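Local coordinates for protein CT_858 (PDB 3DOR) that acts as a secreted chlamydial protease, probably a serine-type endopeptidase, that forms a dimer in its mature state, at the interface of chains A and B. Coordinates in Å, arbitrary orientation; residue numbers count along the deposited sequence, not the author numbering. Chains: chain A/B, Protein CT_858.

Contacts 1 and 3 are neighbours, their C-alpha centres about 16 Å apart, whereas the centre of contact 2 lies about 39 Å from that of contact 1 and about 33 Å from that of contact 3. A:Glu432 and A:Leu433 pass directly from contact 3 into contact 1, and strand 365-368 of contact 1 leads into A:Ile369 of contact 3. Contact 2 uses B:Gln372 and B:Trp426, contact 3 A:Gln372 and A:Trp426, so two-fold symmetry puts the twin of contact 2 beside contact 3. The interface is therefore built from patches that recur in both copies and probably merge where residues are shared.

Contact 1: the interface of chains A and B. Residues chain A 26-27, 30, 367, 433, 524; chain B 204-206.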
ATOM      1  N   THR A  26     -23.322  13.010  -6.506  1.00 46.51           N
ATOM      2  CA  THR A  26     -24.478  13.885  -6.708  1.00 47.46           C
ATOM      3  C   THR A  26     -24.314  14.752  -7.953  1.00 47.82           C
ATOM      4  O   THR A  26     -25.263  14.958  -8.711  1.00 49.20           O
ATOM      5  CB  THR A  26     -24.689  14.809  -5.499  1.00 48.16           C
ATOM      6  OG1 THR A  26     -24.574  14.046  -4.293  1.00 49.06           O
ATOM      7  CG2 THR A  26     -26.074  15.449  -5.556  1.00 49.26           C
ATOM      8  N   TRP A  27     -23.102  15.260  -8.151  1.00 46.98           N
ATOM      9  CA  TRP A  27     -22.786  16.096  -9.298  1.00 46.06           C
ATOM     10  C   TRP A  27     -23.007  15.340 -10.608  1.00 44.84           C
ATOM     11  O   TRP A  27     -23.664  15.836 -11.517  1.00 45.89           O
ATOM     12  CB  TRP A  27     -21.333  16.575  -9.190  1.00 46.34           C
ATOM     13  CG  TRP A  27     -20.801  17.271 -10.409  1.00 48.76           C
ATOM     14  CD1 TRP A  27     -19.871  16.792 -11.290  1.00 49.75           C
ATOM     15  CD2 TRP A  27     -21.157  18.577 -10.875  1.00 49.93           C
ATOM     16  NE1 TRP A  27     -19.624  17.721 -12.275  1.00 49.00           N
ATOM     17  CE2 TRP A  27     -20.401  18.825 -12.044  1.00 49.70           C
ATOM     18  CE3 TRP A  27     -22.043  19.563 -10.418  1.00 50.30           C
ATOM     19  CZ2 TRP A  27     -20.506  20.020 -12.765  1.00 50.71           C
ATOM     20  CZ3 TRP A  27     -22.146  20.752 -11.137  1.00 50.62           C
ATOM     21  CH2 TRP A  27     -21.381  20.968 -12.297  1.00 51.05           C
ATOM     22  N   GLN A  30     -26.681  15.087 -11.593  1.00 54.38           N
ATOM     23  CA  GLN A  30     -27.276  16.273 -12.185  1.00 57.29           C
ATOM     24  C   GLN A  30     -26.565  16.736 -13.455  1.00 57.97           C
ATOM     25  O   GLN A  30     -27.205  16.946 -14.485  1.00 59.10           O
ATOM     26  CB  GLN A  30     -27.323  17.398 -11.149  1.00 59.38           C
ATOM     27  CG  GLN A  30     -28.392  17.155 -10.082  1.00 65.23           C
ATOM     28  CD  GLN A  30     -28.370  18.171  -8.952  1.00 68.13           C
ATOM     29  OE1 GLN A  30     -28.421  19.384  -9.181  1.00 70.18           O
ATOM     30  NE2 GLN A  30     -28.303  17.675  -7.718  1.00 68.31           N
ATOM     31  N   ARG A 367     -15.598  19.491  -0.584  1.00 40.97           N
ATOM     32  CA  ARG A 367     -16.748  18.828   0.019  1.00 43.38           C
ATOM     33  C   ARG A 367     -16.309  17.361   0.031  1.00 43.19           C
ATOM     34  O   ARG A 367     -16.188  16.738  -1.023  1.00 43.53           O
ATOM     35  CB  ARG A 367     -17.982  19.002  -0.865  1.00 45.05           C
ATOM     36  CG  ARG A 367     -18.339  20.456  -1.168  1.00 50.26           C
ATOM     37  CD  ARG A 367     -19.597  20.879  -0.427  1.00 52.48           C
ATOM     38  NE  ARG A 367     -20.718  20.001  -0.745  1.00 54.74           N
ATOM     39  CZ  ARG A 367     -21.888  20.023  -0.118  1.00 55.67           C
ATOM     40  NH1 ARG A 367     -22.105  20.881   0.868  1.00 57.97           N
ATOM     41  NH2 ARG A 367     -22.840  19.174  -0.468  1.00 57.00           N
ATOM     42  N   LEU A 433     -21.465  14.283   1.678  1.00 45.38           N
ATOM     43  CA  LEU A 433     -20.763  15.341   0.958  1.00 47.25           C
ATOM     44  C   LEU A 433     -20.769  16.545   1.892  1.00 48.45           C
ATOM     45  O   LEU A 433     -21.608  17.438   1.779  1.00 48.63           O
ATOM     46  CB  LEU A 433     -21.489  15.670  -0.347  1.00 45.95           C
ATOM     47  CG  LEU A 433     -20.827  16.658  -1.308  1.00 44.79           C
ATOM     48  CD1 LEU A 433     -19.488  16.112  -1.789  1.00 44.01           C
ATOM     49  CD2 LEU A 433     -21.756  16.887  -2.490  1.00 45.12           C
ATOM     50  N   PHE A 524     -18.265  24.321  -9.077  1.00 48.81           N
ATOM     51  CA  PHE A 524     -17.340  23.214  -8.933  1.00 47.42           C
ATOM     52  C   PHE A 524     -16.342  23.225 -10.072  1.00 46.15           C
ATOM     53  O   PHE A 524     -16.534  23.927 -11.068  1.00 44.69           O
ATOM     54  CB  PHE A 524     -18.113  21.896  -8.917  1.00 47.44           C
ATOM     55  CG  PHE A 524     -19.244  21.882  -7.932  1.00 49.70           C
ATOM     56  CD1 PHE A 524     -20.532  22.221  -8.327  1.00 50.82           C
ATOM     57  CD2 PHE A 524     -19.016  21.570  -6.596  1.00 50.76           C
ATOM     58  CE1 PHE A 524     -21.579  22.250  -7.406  1.00 52.42           C
ATOM     59  CE2 PHE A 524     -20.054  21.597  -5.667  1.00 51.59           C
ATOM     60  CZ  PHE A 524     -21.338  21.938  -6.072  1.00 51.30           C
TER
ATOM     61  N   PRO B 204     -26.886  13.912   0.135  1.00 62.29           N
ATOM     62  CA  PRO B 204     -25.976  14.970  -0.311  1.00 62.79           C
ATOM     63  C   PRO B 204     -26.629  15.944  -1.292  1.00 63.14           C
ATOM     64  O   PRO B 204     -27.303  15.532  -2.235  1.00 62.53           O
ATOM     65  CB  PRO B 204     -24.826  14.186  -0.938  1.00 61.68           C
ATOM     66  CG  PRO B 204     -25.525  12.999  -1.524  1.00 61.65           C
ATOM     67  CD  PRO B 204     -26.500  12.606  -0.431  1.00 62.01           C
ATOM     68  N   GLN B 205     -26.438  17.236  -1.053  1.00 64.03           N
ATOM     69  CA  GLN B 205     -26.990  18.263  -1.929  1.00 66.09           C
ATOM     70  C   GLN B 205     -25.949  19.320  -2.275  1.00 65.72           C
ATOM     71  O   GLN B 205     -25.128  19.689  -1.442  1.00 65.01           O
ATOM     72  CB  GLN B 205     -28.203  18.936  -1.286  1.00 67.85           C
ATOM     73  CG  GLN B 205     -29.483  18.131  -1.411  1.00 70.56           C
ATOM     74  CD  GLN B 205     -30.712  19.013  -1.476  1.00 73.20           C
ATOM     75  OE1 GLN B 205     -31.040  19.716  -0.519  1.00 74.43           O
ATOM     76  NE2 GLN B 205     -31.399  18.989  -2.616  1.00 74.35           N
ATOM     77  N   LEU B 206     -25.996  19.804  -3.512  1.00 66.15           N
ATOM     78  CA  LEU B 206     -25.056  20.814  -3.989  1.00 66.82           C
ATOM     79  C   LEU B 206     -25.289  22.168  -3.325  1.00 67.24           C
ATOM     80  O   LEU B 206     -25.428  22.260  -2.107  1.00 69.39           O
ATOM     81  CB  LEU B 206     -25.193  20.958  -5.502  1.00 66.58           C
ATOM     82  CG  LEU B 206     -25.394  19.637  -6.249  1.00 66.58           C
ATOM     83  CD1 LEU B 206     -25.705  19.908  -7.708  1.00 65.34           C
ATOM     84  CD2 LEU B 206     -24.151  18.771  -6.111  1.00 66.87           C
TER
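The main-chain carbonyl B:Gln205 O is the most closely approached polar atom of this part of the two-fold dimer interface: the guanidinium of A:Arg367 comes up to it, NH2 lying 2.5 Å from B:Gln205 O, but grips it with no hydrogen bond. The N-H directions expected from the guanidinium geometry point elsewhere, so this is at most a close charge-dipole approach. A:Arg367 is bent at chi2 and chi3 (-108° and -56°), and A:Leu433 O lies 3.1 Å above the plane of its guanidinium, toward the rim; this may help offset the positive charge. B:Leu206 buries more surface than any other residue of the patch, 126 Å². B:Leu206 CB faces A:Phe524 CZ at 4.0 Å, the two side chains crossing at about a right angle. B:Leu206 CD2 lies 3.9 Å from A:Thr26 CG2, the side chains running past each other in opposite directions. CD1 points tip to tip at the amide end of A:Gln30, an extended chain beyond CG. Alongside, B:Pro204 CB packs on A:Leu433 CB at 3.7 Å. A short loop of chain B, where the model breaks off after B:Leu206, thereby packs against helix 25-31, strand 365-368 and the loops carrying A:Leu433 and A:Phe524.

Contact 2: the interface of chains A and B. Residues chain A 79, 81, 190-192; chain B 372, 375-376, 379, 426.
A:Val191 is the residue that gives up most surface here, 63 Å², and it does so by spreading its two methyls over one face of helix 372-384 of chain B. A:Val191 CG1, anti to the backbone N (chi1 -177°), lies 3.5 Å from B:Gln372 CB, the side chains crossing at about a right angle, and also touches B:Val375 CG1. A:Val191 CG2 goes the other way, meeting B:Leu379 CD1 at 3.9 Å and B:Val376 CG2 slightly farther off. B:Leu379, next in buried area, crosses the valine obliquely and lays the same CD1 methyl against the main chain of A:Gly190. B:Val376 is the third of the apolar core: its CG2, anti to the carbonyl carbon, presses on A:Phe79 CB at 3.5 Å and reaches the ring near CD2. This is a helix-on-loop packing of the dimer, in which the loop 190-192 of one subunit lies along the other's helix. Polar contacts close one end. A water bridges A:Gly192 O (2.7 Å) and the side-chain B:Gln372 OE1 (3.0 Å). The same carbonyl, A:Gly192 O, accepts the indole N-H of B:Trp426 NE1 at 3.0 Å, nearly straight (159° at H) and in the indole plane, though the donor stands above the carbonyl plane.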
ATOM      1  N   PHE A  79      -4.591  -6.309 -14.512  1.00 32.50           N
ATOM      2  CA  PHE A  79      -3.353  -7.071 -14.604  1.00 31.51           C
ATOM      3  C   PHE A  79      -3.401  -7.750 -15.977  1.00 31.89           C
ATOM      4  O   PHE A  79      -3.717  -8.936 -16.087  1.00 30.60           O
ATOM      5  CB  PHE A  79      -3.282  -8.149 -13.505  1.00 31.48           C
ATOM      6  CG  PHE A  79      -3.089  -7.603 -12.107  1.00 30.94           C
ATOM      7  CD1 PHE A  79      -4.103  -7.728 -11.150  1.00 30.15           C
ATOM      8  CD2 PHE A  79      -1.887  -6.998 -11.737  1.00 29.67           C
ATOM      9  CE1 PHE A  79      -3.927  -7.260  -9.835  1.00 27.90           C
ATOM     10  CE2 PHE A  79      -1.696  -6.525 -10.423  1.00 31.88           C
ATOM     11  CZ  PHE A  79      -2.721  -6.658  -9.470  1.00 28.35           C
ATOM     12  N   ILE A  81      -1.321  -7.371 -20.039  1.00 32.67           N
ATOM     13  CA  ILE A  81      -0.292  -6.673 -20.800  1.00 33.84           C
ATOM     14  C   ILE A  81      -0.528  -6.552 -22.305  1.00 33.81           C
ATOM     15  O   ILE A  81       0.297  -5.978 -23.021  1.00 33.26           O
ATOM     16  CB  ILE A  81       1.085  -7.317 -20.583  1.00 35.32           C
ATOM     17  CG1 ILE A  81       1.078  -8.761 -21.091  1.00 34.82           C
ATOM     18  CG2 ILE A  81       1.444  -7.276 -19.093  1.00 35.98           C
ATOM     19  CD1 ILE A  81       2.472  -9.351 -21.207  1.00 32.72           C
ATOM     20  N   GLY A 190      -0.152 -11.819 -21.936  1.00 35.76           N
ATOM     21  CA  GLY A 190       0.656 -12.832 -21.273  1.00 34.59           C
ATOM     22  C   GLY A 190      -0.082 -13.441 -20.097  1.00 33.25           C
ATOM     23  O   GLY A 190       0.305 -14.486 -19.572  1.00 34.60           O
ATOM     24  N   VAL A 191      -1.152 -12.779 -19.670  1.00 33.56           N
ATOM     25  CA  VAL A 191      -1.957 -13.262 -18.558  1.00 32.51           C
ATOM     26  C   VAL A 191      -3.139 -14.054 -19.115  1.00 34.39           C
ATOM     27  O   VAL A 191      -4.135 -13.474 -19.548  1.00 34.84           O
ATOM     28  CB  VAL A 191      -2.493 -12.091 -17.712  1.00 32.21           C
ATOM     29  CG1 VAL A 191      -3.261 -12.626 -16.517  1.00 30.28           C
ATOM     30  CG2 VAL A 191      -1.340 -11.201 -17.253  1.00 30.59           C
ATOM     31  N   GLY A 192      -3.016 -15.380 -19.105  1.00 33.42           N
ATOM     32  CA  GLY A 192      -4.066 -16.245 -19.620  1.00 33.29           C
ATOM     33  C   GLY A 192      -5.482 -15.895 -19.200  1.00 33.58           C
ATOM     34  O   GLY A 192      -5.761 -15.657 -18.025  1.00 32.69           O
TER
ATOM     35  N   GLN B 372      -4.715 -13.296 -11.283  1.00 28.25           N
ATOM     36  CA  GLN B 372      -3.823 -12.722 -12.278  1.00 30.34           C
ATOM     37  C   GLN B 372      -2.764 -11.779 -11.640  1.00 29.82           C
ATOM     38  O   GLN B 372      -1.762 -11.437 -12.283  1.00 29.37           O
ATOM     39  CB  GLN B 372      -4.598 -11.988 -13.368  1.00 30.01           C
ATOM     40  CG  GLN B 372      -5.958 -11.445 -12.994  1.00 33.34           C
ATOM     41  CD  GLN B 372      -7.056 -12.500 -12.915  1.00 30.73           C
ATOM     42  OE1 GLN B 372      -7.514 -13.022 -13.930  1.00 33.25           O
ATOM     43  NE2 GLN B 372      -7.487 -12.808 -11.700  1.00 30.52           N
ATOM     44  N   VAL B 375       0.117 -13.885 -11.424  1.00 28.24           N
ATOM     45  CA  VAL B 375       0.581 -14.188 -12.768  1.00 26.12           C
ATOM     46  C   VAL B 375       1.491 -13.076 -13.252  1.00 26.04           C
ATOM     47  O   VAL B 375       2.536 -13.348 -13.827  1.00 27.01           O
ATOM     48  CB  VAL B 375      -0.589 -14.355 -13.754  1.00 25.88           C
ATOM     49  CG1 VAL B 375      -0.050 -14.572 -15.154  1.00 23.54           C
ATOM     50  CG2 VAL B 375      -1.459 -15.548 -13.339  1.00 23.74           C
ATOM     51  N   VAL B 376       1.122 -11.828 -12.981  1.00 27.06           N
ATOM     52  CA  VAL B 376       1.951 -10.698 -13.404  1.00 29.14           C
ATOM     53  C   VAL B 376       3.314 -10.743 -12.723  1.00 29.18           C
ATOM     54  O   VAL B 376       4.330 -10.458 -13.354  1.00 28.46           O
ATOM     55  CB  VAL B 376       1.265  -9.354 -13.115  1.00 29.32           C
ATOM     56  CG1 VAL B 376       2.212  -8.196 -13.444  1.00 28.77           C
ATOM     57  CG2 VAL B 376      -0.007  -9.252 -13.959  1.00 29.36           C
ATOM     58  N   LEU B 379       5.488 -13.186 -14.562  1.00 30.07           N
ATOM     59  CA  LEU B 379       5.930 -12.607 -15.818  1.00 31.47           C
ATOM     60  C   LEU B 379       7.056 -11.603 -15.565  1.00 31.39           C
ATOM     61  O   LEU B 379       8.069 -11.599 -16.268  1.00 30.55           O
ATOM     62  CB  LEU B 379       4.762 -11.896 -16.520  1.00 30.35           C
ATOM     63  CG  LEU B 379       3.637 -12.759 -17.098  1.00 31.80           C
ATOM     64  CD1 LEU B 379       2.477 -11.878 -17.548  1.00 33.39           C
ATOM     65  CD2 LEU B 379       4.171 -13.568 -18.267  1.00 30.10           C
ATOM     66  N   TRP B 426      -1.223 -21.689 -13.600  1.00 31.38           N
ATOM     67  CA  TRP B 426      -2.309 -20.851 -14.078  1.00 32.46           C
ATOM     68  C   TRP B 426      -2.922 -21.401 -15.366  1.00 31.42           C
ATOM     69  O   TRP B 426      -4.135 -21.528 -15.470  1.00 33.02           O
ATOM     70  CB  TRP B 426      -1.816 -19.420 -14.304  1.00 29.56           C
ATOM     71  CG  TRP B 426      -2.896 -18.478 -14.749  1.00 30.95           C
ATOM     72  CD1 TRP B 426      -3.085 -17.980 -16.010  1.00 31.21           C
ATOM     73  CD2 TRP B 426      -3.917 -17.890 -13.929  1.00 29.68           C
ATOM     74  NE1 TRP B 426      -4.156 -17.114 -16.023  1.00 28.70           N
ATOM     75  CE2 TRP B 426      -4.683 -17.041 -14.761  1.00 30.22           C
ATOM     76  CE3 TRP B 426      -4.256 -17.999 -12.574  1.00 30.69           C
ATOM     77  CZ2 TRP B 426      -5.770 -16.298 -14.279  1.00 31.00           C
ATOM     78  CZ3 TRP B 426      -5.336 -17.263 -12.091  1.00 30.75           C
ATOM     79  CH2 TRP B 426      -6.080 -16.421 -12.946  1.00 31.45           C
TER
HETATM   80  O   HOH W   1      -7.322 -13.886 -16.811  1.00 25.68           O

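Contact 3: the interface of chains A and B. Residues chain A 19-21, 369-372, 426, 431-432; chain B 6, 194, 502-505.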
ATOM      1  N   GLN A  19     -20.999   4.272  -3.759  1.00 44.26           N
ATOM      2  CA  GLN A  19     -21.958   4.799  -2.797  1.00 45.11           C
ATOM      3  C   GLN A  19     -21.362   5.223  -1.467  1.00 44.50           C
ATOM      4  O   GLN A  19     -21.946   6.051  -0.773  1.00 44.27           O
ATOM      5  CB  GLN A  19     -23.096   3.796  -2.575  1.00 47.83           C
ATOM      6  CG  GLN A  19     -24.129   3.862  -3.691  1.00 53.39           C
ATOM      7  CD  GLN A  19     -25.237   2.844  -3.564  1.00 56.90           C
ATOM      8  OE1 GLN A  19     -24.992   1.634  -3.544  1.00 59.48           O
ATOM      9  NE2 GLN A  19     -26.475   3.329  -3.492  1.00 57.97           N
ATOM     10  N   VAL A  20     -20.201   4.684  -1.106  1.00 43.47           N
ATOM     11  CA  VAL A  20     -19.602   5.065   0.168  1.00 42.97           C
ATOM     12  C   VAL A  20     -18.352   5.931   0.075  1.00 43.27           C
ATOM     13  O   VAL A  20     -17.978   6.569   1.058  1.00 42.56           O
ATOM     14  CB  VAL A  20     -19.272   3.824   1.040  1.00 43.46           C
ATOM     15  CG1 VAL A  20     -20.557   3.069   1.360  1.00 42.99           C
ATOM     16  CG2 VAL A  20     -18.270   2.923   0.332  1.00 39.84           C
ATOM     17  N   LYS A  21     -17.713   5.972  -1.092  1.00 42.85           N
ATOM     18  CA  LYS A  21     -16.497   6.768  -1.229  1.00 44.16           C
ATOM     19  C   LYS A  21     -16.295   7.541  -2.529  1.00 43.30           C
ATOM     20  O   LYS A  21     -15.158   7.781  -2.934  1.00 43.36           O
ATOM     21  CB  LYS A  21     -15.273   5.885  -0.995  1.00 47.66           C
ATOM     22  CG  LYS A  21     -14.637   6.047   0.369  1.00 49.46           C
ATOM     23  CD  LYS A  21     -14.232   7.483   0.620  1.00 51.73           C
ATOM     24  CE  LYS A  21     -12.959   7.546   1.443  1.00 52.74           C
ATOM     25  NZ  LYS A  21     -11.815   7.015   0.654  1.00 53.38           N
ATOM     26  N   ILE A 369     -16.336  13.152   1.310  1.00 37.90           N
ATOM     27  CA  ILE A 369     -17.198  12.036   1.665  1.00 35.63           C
ATOM     28  C   ILE A 369     -16.399  11.333   2.756  1.00 34.92           C
ATOM     29  O   ILE A 369     -15.221  11.038   2.573  1.00 34.80           O
ATOM     30  CB  ILE A 369     -17.464  11.093   0.467  1.00 37.13           C
ATOM     31  CG1 ILE A 369     -18.347   9.934   0.930  1.00 36.31           C
ATOM     32  CG2 ILE A 369     -16.147  10.595  -0.134  1.00 36.83           C
ATOM     33  CD1 ILE A 369     -19.279   9.419  -0.126  1.00 37.16           C
ATOM     34  N   LEU A 370     -17.023  11.083   3.901  1.00 34.62           N
ATOM     35  CA  LEU A 370     -16.299  10.484   5.017  1.00 35.12           C
ATOM     36  C   LEU A 370     -16.658   9.063   5.444  1.00 35.43           C
ATOM     37  O   LEU A 370     -17.770   8.575   5.223  1.00 34.79           O
ATOM     38  CB  LEU A 370     -16.419  11.392   6.251  1.00 32.13           C
ATOM     39  CG  LEU A 370     -16.194  12.894   6.080  1.00 33.35           C
ATOM     40  CD1 LEU A 370     -16.492  13.590   7.400  1.00 34.35           C
ATOM     41  CD2 LEU A 370     -14.772  13.176   5.642  1.00 29.35           C
ATOM     42  N   THR A 371     -15.665   8.431   6.069  1.00 35.17           N
ATOM     43  CA  THR A 371     -15.741   7.090   6.641  1.00 33.86           C
ATOM     44  C   THR A 371     -14.851   7.242   7.866  1.00 34.04           C
ATOM     45  O   THR A 371     -14.127   8.237   7.979  1.00 33.21           O
ATOM     46  CB  THR A 371     -15.120   6.011   5.729  1.00 33.07           C
ATOM     47  OG1 THR A 371     -13.710   6.250   5.594  1.00 31.51           O
ATOM     48  CG2 THR A 371     -15.789   6.021   4.359  1.00 34.74           C
ATOM     49  N   GLN A 372     -14.869   6.274   8.775  1.00 34.57           N
ATOM     50  CA  GLN A 372     -14.046   6.401   9.966  1.00 35.80           C
ATOM     51  C   GLN A 372     -12.554   6.502   9.659  1.00 35.10           C
ATOM     52  O   GLN A 372     -11.772   6.930  10.507  1.00 34.55           O
ATOM     53  CB  GLN A 372     -14.344   5.266  10.948  1.00 37.83           C
ATOM     54  CG  GLN A 372     -14.778   3.986  10.310  1.00 40.34           C
ATOM     55  CD  GLN A 372     -16.231   3.986   9.865  1.00 40.19           C
ATOM     56  OE1 GLN A 372     -17.155   4.027  10.684  1.00 40.46           O
ATOM     57  NE2 GLN A 372     -16.438   3.923   8.558  1.00 38.10           N
ATOM     58  N   TRP A 426     -18.538  14.599  11.069  1.00 43.45           N
ATOM     59  CA  TRP A 426     -18.832  13.197  11.337  1.00 41.13           C
ATOM     60  C   TRP A 426     -19.916  13.071  12.403  1.00 41.66           C
ATOM     61  O   TRP A 426     -20.907  12.364  12.211  1.00 41.18           O
ATOM     62  CB  TRP A 426     -17.553  12.469  11.778  1.00 39.59           C
ATOM     63  CG  TRP A 426     -17.732  11.003  12.080  1.00 37.95           C
ATOM     64  CD1 TRP A 426     -17.735  10.414  13.314  1.00 38.42           C
ATOM     65  CD2 TRP A 426     -17.927   9.944  11.132  1.00 37.18           C
ATOM     66  NE1 TRP A 426     -17.917   9.054  13.194  1.00 37.29           N
ATOM     67  CE2 TRP A 426     -18.037   8.739  11.865  1.00 35.49           C
ATOM     68  CE3 TRP A 426     -18.018   9.896   9.736  1.00 36.60           C
ATOM     69  CZ2 TRP A 426     -18.239   7.502  11.252  1.00 33.90           C
ATOM     70  CZ3 TRP A 426     -18.218   8.665   9.123  1.00 36.72           C
ATOM     71  CH2 TRP A 426     -18.325   7.483   9.884  1.00 36.76           C
ATOM     72  N   ILE A 431     -21.735  13.454   6.276  1.00 41.67           N
ATOM     73  CA  ILE A 431     -20.692  12.601   5.715  1.00 42.05           C
ATOM     74  C   ILE A 431     -20.820  12.170   4.256  1.00 42.42           C
ATOM     75  O   ILE A 431     -19.880  11.602   3.705  1.00 41.98           O
ATOM     76  CB  ILE A 431     -20.543  11.326   6.562  1.00 41.53           C
ATOM     77  CG1 ILE A 431     -21.806  10.473   6.441  1.00 42.49           C
ATOM     78  CG2 ILE A 431     -20.312  11.697   8.019  1.00 41.56           C
ATOM     79  CD1 ILE A 431     -21.722   9.139   7.168  1.00 41.37           C
ATOM     80  N   GLU A 432     -21.969  12.409   3.634  1.00 43.05           N
ATOM     81  CA  GLU A 432     -22.149  12.034   2.235  1.00 44.92           C
ATOM     82  C   GLU A 432     -21.344  12.997   1.367  1.00 44.91           C
ATOM     83  O   GLU A 432     -20.638  12.589   0.448  1.00 43.25           O
ATOM     84  CB  GLU A 432     -23.623  12.108   1.840  1.00 48.34           C
ATOM     85  CG  GLU A 432     -24.533  11.214   2.663  1.00 52.53           C
ATOM     86  CD  GLU A 432     -24.168   9.747   2.549  1.00 54.65           C
ATOM     87  OE1 GLU A 432     -24.225   9.191   1.431  1.00 56.03           O
ATOM     88  OE2 GLU A 432     -23.819   9.144   3.583  1.00 58.35           O
TER
ATOM     89  N   ASN B   6     -24.421  -2.020   5.786  1.00 40.06           N
ATOM     90  CA  ASN B   6     -23.002  -1.909   5.487  1.00 40.71           C
ATOM     91  C   ASN B   6     -22.233  -3.109   6.037  1.00 40.34           C
ATOM     92  O   ASN B   6     -21.319  -3.620   5.391  1.00 41.24           O
ATOM     93  CB  ASN B   6     -22.444  -0.606   6.065  1.00 38.46           C
ATOM     94  CG  ASN B   6     -22.630   0.571   5.125  1.00 36.67           C
ATOM     95  OD1 ASN B   6     -21.977   0.658   4.086  1.00 35.57           O
ATOM     96  ND2 ASN B   6     -23.527   1.478   5.480  1.00 35.83           N
ATOM     97  N   LEU B 194     -21.241   4.777  14.087  1.00 45.33           N
ATOM     98  CA  LEU B 194     -22.108   5.162  12.985  1.00 46.18           C
ATOM     99  C   LEU B 194     -23.590   4.976  13.316  1.00 46.45           C
ATOM    100  O   LEU B 194     -24.434   5.719  12.820  1.00 45.20           O
ATOM    101  CB  LEU B 194     -21.742   4.354  11.738  1.00 46.01           C
ATOM    102  CG  LEU B 194     -22.265   4.884  10.409  1.00 46.91           C
ATOM    103  CD1 LEU B 194     -21.792   6.313  10.225  1.00 47.62           C
ATOM    104  CD2 LEU B 194     -21.774   4.001   9.271  1.00 47.04           C
ATOM    105  N   PRO B 502     -12.212   1.056   1.223  1.00 31.21           N
ATOM    106  CA  PRO B 502     -13.093   2.005   1.908  1.00 32.47           C
ATOM    107  C   PRO B 502     -14.416   1.361   2.301  1.00 32.26           C
ATOM    108  O   PRO B 502     -14.986   0.574   1.542  1.00 33.89           O
ATOM    109  CB  PRO B 502     -13.249   3.131   0.886  1.00 33.49           C
ATOM    110  CG  PRO B 502     -13.096   2.429  -0.422  1.00 33.93           C
ATOM    111  CD  PRO B 502     -11.955   1.475  -0.165  1.00 31.03           C
ATOM    112  N   ASN B 503     -14.896   1.687   3.495  1.00 30.95           N
ATOM    113  CA  ASN B 503     -16.134   1.096   3.992  1.00 32.84           C
ATOM    114  C   ASN B 503     -16.652   1.923   5.155  1.00 32.73           C
ATOM    115  O   ASN B 503     -15.915   2.721   5.728  1.00 31.77           O
ATOM    116  CB  ASN B 503     -15.858  -0.331   4.466  1.00 31.02           C
ATOM    117  CG  ASN B 503     -14.874  -0.370   5.621  1.00 31.90           C
ATOM    118  OD1 ASN B 503     -15.263  -0.506   6.784  1.00 32.24           O
ATOM    119  ND2 ASN B 503     -13.588  -0.218   5.308  1.00 26.58           N
ATOM    120  N   ARG B 504     -17.919   1.715   5.501  1.00 34.85           N
ATOM    121  CA  ARG B 504     -18.564   2.442   6.593  1.00 37.66           C
ATOM    122  C   ARG B 504     -18.608   1.606   7.871  1.00 37.34           C
ATOM    123  O   ARG B 504     -19.240   1.997   8.853  1.00 36.98           O
ATOM    124  CB  ARG B 504     -19.998   2.823   6.198  1.00 42.03           C
ATOM    125  CG  ARG B 504     -20.132   3.784   5.026  1.00 45.49           C
ATOM    126  CD  ARG B 504     -19.983   5.224   5.472  1.00 49.85           C
ATOM    127  NE  ARG B 504     -20.160   6.180   4.374  1.00 53.34           N
ATOM    128  CZ  ARG B 504     -21.266   6.298   3.645  1.00 53.46           C
ATOM    129  NH1 ARG B 504     -22.314   5.519   3.883  1.00 55.15           N
ATOM    130  NH2 ARG B 504     -21.329   7.203   2.676  1.00 51.89           N
ATOM    131  N   THR B 505     -17.949   0.451   7.856  1.00 36.45           N
ATOM    132  CA  THR B 505     -17.927  -0.416   9.030  1.00 34.90           C
ATOM    133  C   THR B 505     -16.673  -0.179   9.863  1.00 32.98           C
ATOM    134  O   THR B 505     -16.472  -0.816  10.898  1.00 32.10           O
ATOM    135  CB  THR B 505     -17.985  -1.913   8.633  1.00 35.33           C
ATOM    136  OG1 THR B 505     -19.066  -2.127   7.719  1.00 36.04           O
ATOM    137  CG2 THR B 505     -18.209  -2.781   9.864  1.00 34.10           C
TER
HETATM  138  O   HOH W   2     -13.541   3.163   7.517  1.00 29.68           O
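This is a mixed polar and apolar interface between the two subunits of the dimer, in which an arginine on a loop of one copy is buried among helix 2-21 and loops of the other, joining the two copies. B:Arg504 loses 138 Å² to chain A. Its chain, bent at chi2 (-84°), slides past A:Val20 in the opposite direction: A:Val20 CG1 lies 3.8 Å from B:Arg504 CG and covers one face of the guanidinium toward its rim. The charged end forms a salt bridge, B:Arg504 NH2 to A:Glu432 OE2 at 3.3 Å, but the carboxylate and guanidinium planes stand 74° apart, so the acid meets it crosswise. NE makes a weak hydrogen bond to A:Leu370 O. The guanidinium would be expected to favour the ionised form of A:Glu432. B:Pro502 CB packs across A:Lys21 CG tightly, at 3.3 Å. Farther along, B:Leu194 CD1 sits 3.7 Å from A:Trp426 CH2, near the CH2/CZ2 rim of the indole, the side chains crossing at about a right angle. A:Gln372 turns its amide toward the backbone of B:Asn503 and B:Arg504; its direct approach to B:Asn503 O is not a hydrogen bond. Instead a water links them, its oxygen 3.2 Å from A:Gln372 NE2. The same water oxygen lies 3.0 Å from B:Asn503 O.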